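Local coordinates for cell division control protein 53 (Saccharomyces cerevisiae, PDB 3O2P) that serves as the cullin scaffold of SCF E3 ubiquitin ligases, which mark target proteins for proteasomal degradation, and is represented here by its C-terminal neddylation domain, at residues B[21-26]-B[53-58]; B[25-30]-B[45-50]. All coordinates share one frame; numbering follows the deposited sequence.

In the fold
In the C-terminal cullin neddylation domain of Cdc53, the long helix 8-35 supplies one side of both contacts. Interactions 1 and 2 start from successive turns of this helix, share Glu25 and Ala26, and have centres about 7 Å apart. Interaction 2 reaches helix 40-51; interaction 1 reaches the loop that follows it and leads into helix 59-71. The two touch where Leu24 CD2 meets Cys47 SG at 3.7 Å. Together they hold a helix and its exit loop against the N-terminal helix of a winged-helix-like unit. Lys33, farther along the same helix, is by similarity the residue linked to NEDD8; the modification is not present in this structure.

Interaction 1. Residues B[21-26]-B[53-58]; sequences QIFLEA and QRFNAK
Aromatic and apolar contacts dominate where helix 8-35 meets the loop before helix 59-71. Phe23, its CG anti to the backbone N (chi1 171°), reaches out to meet Phe55 tip to tip, with CD2 3.6 Å from Phe55 CE2. The two ring planes are inclined at 68° in an oblique pairing. The rim of the Phe55 ring also receives the branched end of Leu24, whose CG lies 3.9 Å from Phe55 CZ. Leu24 CD2 reaches on to Ala57 CB at 3.8 Å, so one leucine bridges two loop residues.

The second kind of contact involves Arg54, which lays CB over one face of the Phe23 ring in a CH-pi contact, 4.2 Å from the ring centroid. Bends at chi2 and chi3 carry its guanidinium to the CD1-CE1 side, so that Phe23 CE1 sits over one guanidinium face, 3.4 Å from Arg54 NH2, with the planes crossing obliquely at 56°. Gln53 NE2 comes to the ring edge, although Gln53 is poorly ordered.

Leu24 also touches Met61 of helix 59-71 and Ser51 of helix 40-51. In this winged-helix-like domain the interhelical loop is thus seated on helix 8-35 by apolar and CH-pi packing, without a hydrogen bond between the two segments.

Interaction 2. Residues B[25-30]-B[45-50]; sequences EACIVR and NECIAQ
Cys27 and Cys47 face each other at the heart of this helix pair, their SG atoms 4.0 Å apart, in van der Waals contact and far too distant for a disulfide. Each SG stands anti to its own backbone N (chi1 -176° and 176°), which directs both sulfurs into the interface. Cys47 SG also rests 3.8 Å from Ile28 CG1, while Cys27 SG lies alongside the next turn of the partner helix, 3.9 Å from Gln50 CB. These small side chains fit between the axes of segments 25-30 and 45-50, which approach to 9.7 Å with 121° between their N-to-C directions. In this winged-helix-like domain the contact joins the long N-terminal helix 8-35 to helix 40-51, and Ile28, besides meeting Cys47, touches Ala65, Ile66 and Leu69 of helix 59-71. Ile31 of helix 8-35 also touches Cys47. At the more exposed margin, the Gln50 amide is held by a nearly straight hydrogen bond from NE2 to Glu46 OE2, 2.6 Å long, one turn back on its own helix. That bond uses the anti lone pair of OE2, lies close to the amide plane and fixes the rotation of the amide; Gln50 OE1 and Arg30 NH1, 4.4 Å apart, are too distant for a hydrogen bond.

Interaction 1. Residues B[21-26]-B[53-58]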
loop_
_atom_site.group_PDB
_atom_site.type_symbol
_atom_site.label_atom_id
_atom_site.label_comp_id
_atom_site.label_asym_id
_atom_site.label_seq_id
_atom_site.Cartn_x
_atom_site.Cartn_y
_atom_site.Cartn_z
ATOM N N GLN B 21 -12.479 9.563 20.510
ATOM C CA GLN B 21 -11.282 9.072 19.832
ATOM C C GLN B 21 -10.013 9.379 20.607
ATOM O O GLN B 21 -9.156 8.512 20.769
ATOM C CB GLN B 21 -11.207 9.635 18.414
ATOM C CG GLN B 21 -12.352 9.112 17.536
ATOM C CD GLN B 21 -12.461 7.603 17.605
ATOM O OE1 GLN B 21 -13.475 7.045 18.048
ATOM N NE2 GLN B 21 -11.400 6.931 17.196
ATOM N N ILE B 22 -9.901 10.607 21.100
ATOM C CA ILE B 22 -8.759 10.983 21.914
ATOM C C ILE B 22 -8.664 10.095 23.155
ATOM O O ILE B 22 -7.573 9.716 23.573
ATOM C CB ILE B 22 -8.820 12.460 22.326
ATOM C CG1 ILE B 22 -8.332 13.340 21.169
ATOM C CG2 ILE B 22 -7.977 12.698 23.580
ATOM C CD1 ILE B 22 -8.649 14.821 21.354
ATOM N N PHE B 23 -9.805 9.758 23.747
ATOM C CA PHE B 23 -9.770 8.887 24.914
ATOM C C PHE B 23 -9.318 7.476 24.535
ATOM O O PHE B 23 -8.473 6.890 25.213
ATOM C CB PHE B 23 -11.123 8.847 25.635
ATOM C CG PHE B 23 -11.187 7.811 26.716
ATOM C CD1 PHE B 23 -10.737 8.090 27.996
ATOM C CD2 PHE B 23 -11.669 6.545 26.439
ATOM C CE1 PHE B 23 -10.783 7.117 28.991
ATOM C CE2 PHE B 23 -11.715 5.568 27.420
ATOM C CZ PHE B 23 -11.271 5.851 28.699
ATOM N N LEU B 24 -9.870 6.937 23.448
ATOM C CA LEU B 24 -9.568 5.568 23.052
ATOM C C LEU B 24 -8.133 5.422 22.568
ATOM O O LEU B 24 -7.520 4.373 22.746
ATOM C CB LEU B 24 -10.525 5.076 21.966
ATOM C CG LEU B 24 -11.982 4.888 22.359
ATOM C CD1 LEU B 24 -12.857 4.676 21.122
ATOM C CD2 LEU B 24 -12.109 3.735 23.343
ATOM N N GLU B 25 -7.601 6.471 21.946
ATOM C CA GLU B 25 -6.210 6.437 21.517
ATOM C C GLU B 25 -5.256 6.305 22.696
ATOM O O GLU B 25 -4.304 5.529 22.629
ATOM C CB GLU B 25 -5.851 7.652 20.654
ATOM C CG GLU B 25 -6.384 7.540 19.226
ATOM C CD GLU B 25 -5.956 8.711 18.351
ATOM O OE1 GLU B 25 -4.800 9.173 18.491
ATOM O OE2 GLU B 25 -6.783 9.167 17.532
ATOM N N ALA B 26 -5.501 7.061 23.765
ATOM C CA ALA B 26 -4.639 6.973 24.951
ATOM C C ALA B 26 -4.824 5.629 25.647
ATOM O O ALA B 26 -3.863 5.034 26.139
ATOM C CB ALA B 26 -4.930 8.089 25.907
ATOM N N GLN B 53 -15.540 2.211 31.954
ATOM C CA GLN B 53 -15.682 3.155 33.055
ATOM C C GLN B 53 -16.228 4.487 32.548
ATOM O O GLN B 53 -17.074 5.111 33.192
ATOM C CB GLN B 53 -14.326 3.397 33.719
ATOM C CG GLN B 53 -13.690 4.717 33.304
ATOM C CD GLN B 53 -12.207 4.782 33.575
ATOM O OE1 GLN B 53 -11.736 4.360 34.628
ATOM N NE2 GLN B 53 -11.460 5.326 32.623
ATOM N N ARG B 54 -15.733 4.908 31.387
ATOM C CA ARG B 54 -15.996 6.232 30.831
ATOM C C ARG B 54 -17.220 6.232 29.919
ATOM O O ARG B 54 -18.149 7.020 30.101
ATOM C CB ARG B 54 -14.759 6.711 30.060
ATOM C CG ARG B 54 -14.779 8.167 29.649
ATOM C CD ARG B 54 -14.494 9.093 30.822
ATOM N NE ARG B 54 -13.095 9.051 31.242
ATOM C CZ ARG B 54 -12.132 9.804 30.716
ATOM N NH1 ARG B 54 -12.413 10.657 29.737
ATOM N NH2 ARG B 54 -10.888 9.706 31.174
ATOM N N PHE B 55 -17.216 5.350 28.929
ATOM C CA PHE B 55 -18.351 5.238 28.027
ATOM C C PHE B 55 -18.352 3.877 27.347
ATOM O O PHE B 55 -17.432 3.081 27.533
ATOM C CB PHE B 55 -18.343 6.365 26.989
ATOM C CG PHE B 55 -17.307 6.193 25.921
ATOM C CD1 PHE B 55 -17.646 5.636 24.695
ATOM C CD2 PHE B 55 -15.996 6.580 26.139
ATOM C CE1 PHE B 55 -16.697 5.470 23.708
ATOM C CE2 PHE B 55 -15.035 6.414 25.149
ATOM C CZ PHE B 55 -15.385 5.856 23.934
ATOM N N ASN B 56 -19.395 3.609 26.569
ATOM C CA ASN B 56 -19.501 2.344 25.859
ATOM C C ASN B 56 -18.863 2.405 24.466
ATOM O O ASN B 56 -19.495 2.808 23.487
ATOM C CB ASN B 56 -20.954 1.887 25.770
ATOM C CG ASN B 56 -21.089 0.549 25.080
ATOM O OD1 ASN B 56 -21.780 0.422 24.066
ATOM N ND2 ASN B 56 -20.396 -0.457 25.608
ATOM N N ALA B 57 -17.603 2.000 24.392
ATOM C CA ALA B 57 -16.851 2.057 23.151
ATOM C C ALA B 57 -17.345 1.009 22.161
ATOM O O ALA B 57 -17.419 -0.175 22.486
ATOM C CB ALA B 57 -15.364 1.865 23.431
ATOM N N LYS B 58 -17.694 1.455 20.958
ATOM C CA LYS B 58 -18.052 0.546 19.881
ATOM C C LYS B 58 -16.786 0.098 19.148
ATOM O O LYS B 58 -15.801 0.842 19.081
ATOM C CB LYS B 58 -18.995 1.233 18.889
ATOM C CG LYS B 58 -20.359 1.601 19.455
ATOM C CD LYS B 58 -21.162 0.377 19.857
ATOM C CE LYS B 58 -22.518 0.820 20.414
ATOM N NZ LYS B 58 -23.466 -0.330 20.516
#

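Interaction 2. Residues B[25-30]-B[45-50]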
loop_
_atom_site.group_PDB
_atom_site.type_symbol
_atom_site.label_atom_id
_atom_site.label_comp_id
_atom_site.label_asym_id
_atom_site.label_seq_id
_atom_site.Cartn_x
_atom_site.Cartn_y
_atom_site.Cartn_z
ATOM N N GLU B 25 -7.601 6.471 21.946
ATOM C CA GLU B 25 -6.210 6.437 21.517
ATOM C C GLU B 25 -5.256 6.305 22.696
ATOM O O GLU B 25 -4.304 5.529 22.629
ATOM C CB GLU B 25 -5.851 7.652 20.654
ATOM C CG GLU B 25 -6.384 7.540 19.226
ATOM C CD GLU B 25 -5.956 8.711 18.351
ATOM O OE1 GLU B 25 -4.800 9.173 18.491
ATOM O OE2 GLU B 25 -6.783 9.167 17.532
ATOM N N ALA B 26 -5.501 7.061 23.765
ATOM C CA ALA B 26 -4.639 6.973 24.951
ATOM C C ALA B 26 -4.824 5.629 25.647
ATOM O O ALA B 26 -3.863 5.034 26.139
ATOM C CB ALA B 26 -4.930 8.089 25.907
ATOM N N CYS B 27 -6.063 5.148 25.690
ATOM C CA CYS B 27 -6.318 3.835 26.264
ATOM C C CYS B 27 -5.503 2.763 25.527
ATOM O O CYS B 27 -4.823 1.956 26.145
ATOM C CB CYS B 27 -7.809 3.510 26.202
ATOM S SG CYS B 27 -8.257 1.963 26.998
ATOM N N ILE B 28 -5.553 2.780 24.200
ATOM C CA ILE B 28 -4.867 1.773 23.403
ATOM C C ILE B 28 -3.348 1.823 23.616
ATOM O O ILE B 28 -2.696 0.782 23.755
ATOM C CB ILE B 28 -5.217 1.924 21.909
ATOM C CG1 ILE B 28 -6.663 1.490 21.657
ATOM C CG2 ILE B 28 -4.283 1.109 21.039
ATOM C CD1 ILE B 28 -7.154 1.823 20.284
ATOM N N VAL B 29 -2.792 3.032 23.640
ATOM C CA VAL B 29 -1.348 3.209 23.845
ATOM C C VAL B 29 -0.908 2.668 25.213
ATOM O O VAL B 29 0.154 2.056 25.337
ATOM C CB VAL B 29 -0.936 4.684 23.738
ATOM C CG1 VAL B 29 0.532 4.845 24.105
ATOM C CG2 VAL B 29 -1.188 5.200 22.335
ATOM N N ARG B 30 -1.739 2.904 26.227
ATOM C CA ARG B 30 -1.531 2.382 27.575
ATOM C C ARG B 30 -1.439 0.851 27.552
ATOM O O ARG B 30 -0.475 0.261 28.042
ATOM C CB ARG B 30 -2.694 2.817 28.469
ATOM C CG ARG B 30 -2.318 3.187 29.897
ATOM C CD ARG B 30 -3.540 3.683 30.676
ATOM N NE ARG B 30 -4.140 4.863 30.056
ATOM C CZ ARG B 30 -5.440 5.016 29.811
ATOM N NH1 ARG B 30 -6.302 4.059 30.134
ATOM N NH2 ARG B 30 -5.880 6.132 29.241
ATOM N N ASN B 45 -11.007 -6.021 22.577
ATOM C CA ASN B 45 -11.719 -6.417 23.785
ATOM C C ASN B 45 -11.198 -5.708 25.024
ATOM O O ASN B 45 -11.962 -5.194 25.829
ATOM C CB ASN B 45 -11.667 -7.937 23.969
ATOM C CG ASN B 45 -12.632 -8.645 23.052
ATOM O OD1 ASN B 45 -13.565 -8.023 22.554
ATOM N ND2 ASN B 45 -12.413 -9.938 22.809
ATOM N N GLU B 46 -9.886 -5.671 25.172
ATOM C CA GLU B 46 -9.299 -5.018 26.327
ATOM C C GLU B 46 -9.641 -3.531 26.327
ATOM O O GLU B 46 -10.041 -2.974 27.359
ATOM C CB GLU B 46 -7.780 -5.247 26.374
ATOM C CG GLU B 46 -7.137 -4.807 27.692
ATOM C CD GLU B 46 -7.793 -5.449 28.915
ATOM O OE1 GLU B 46 -8.334 -6.573 28.800
ATOM O OE2 GLU B 46 -7.759 -4.830 29.997
ATOM N N CYS B 47 -9.486 -2.886 25.175
ATOM C CA CYS B 47 -9.770 -1.453 25.094
ATOM C C CYS B 47 -11.218 -1.115 25.480
ATOM O O CYS B 47 -11.468 -0.140 26.185
ATOM C CB CYS B 47 -9.472 -0.913 23.696
ATOM S SG CYS B 47 -9.914 0.816 23.526
ATOM N N ILE B 48 -12.167 -1.929 25.025
ATOM C CA ILE B 48 -13.575 -1.735 25.386
ATOM C C ILE B 48 -13.795 -1.938 26.887
ATOM O O ILE B 48 -14.460 -1.141 27.530
ATOM C CB ILE B 48 -14.511 -2.690 24.608
ATOM C CG1 ILE B 48 -14.496 -2.357 23.110
ATOM C CG2 ILE B 48 -15.926 -2.621 25.175
ATOM C CD1 ILE B 48 -15.324 -3.305 22.240
ATOM N N ALA B 49 -13.222 -3.000 27.442
ATOM C CA ALA B 49 -13.346 -3.269 28.876
ATOM C C ALA B 49 -12.764 -2.151 29.749
ATOM O O ALA B 49 -13.325 -1.824 30.790
ATOM C CB ALA B 49 -12.703 -4.613 29.236
ATOM N N GLN B 50 -11.640 -1.576 29.334
ATOM C CA GLN B 50 -10.991 -0.526 30.123
ATOM C C GLN B 50 -11.641 0.831 29.894
ATOM O O GLN B 50 -11.460 1.751 30.691
ATOM C CB GLN B 50 -9.482 -0.456 29.837
ATOM C CG GLN B 50 -8.704 -1.663 30.333
ATOM C CD GLN B 50 -7.200 -1.453 30.284
ATOM O OE1 GLN B 50 -6.717 -0.341 30.479
ATOM N NE2 GLN B 50 -6.452 -2.527 30.022
#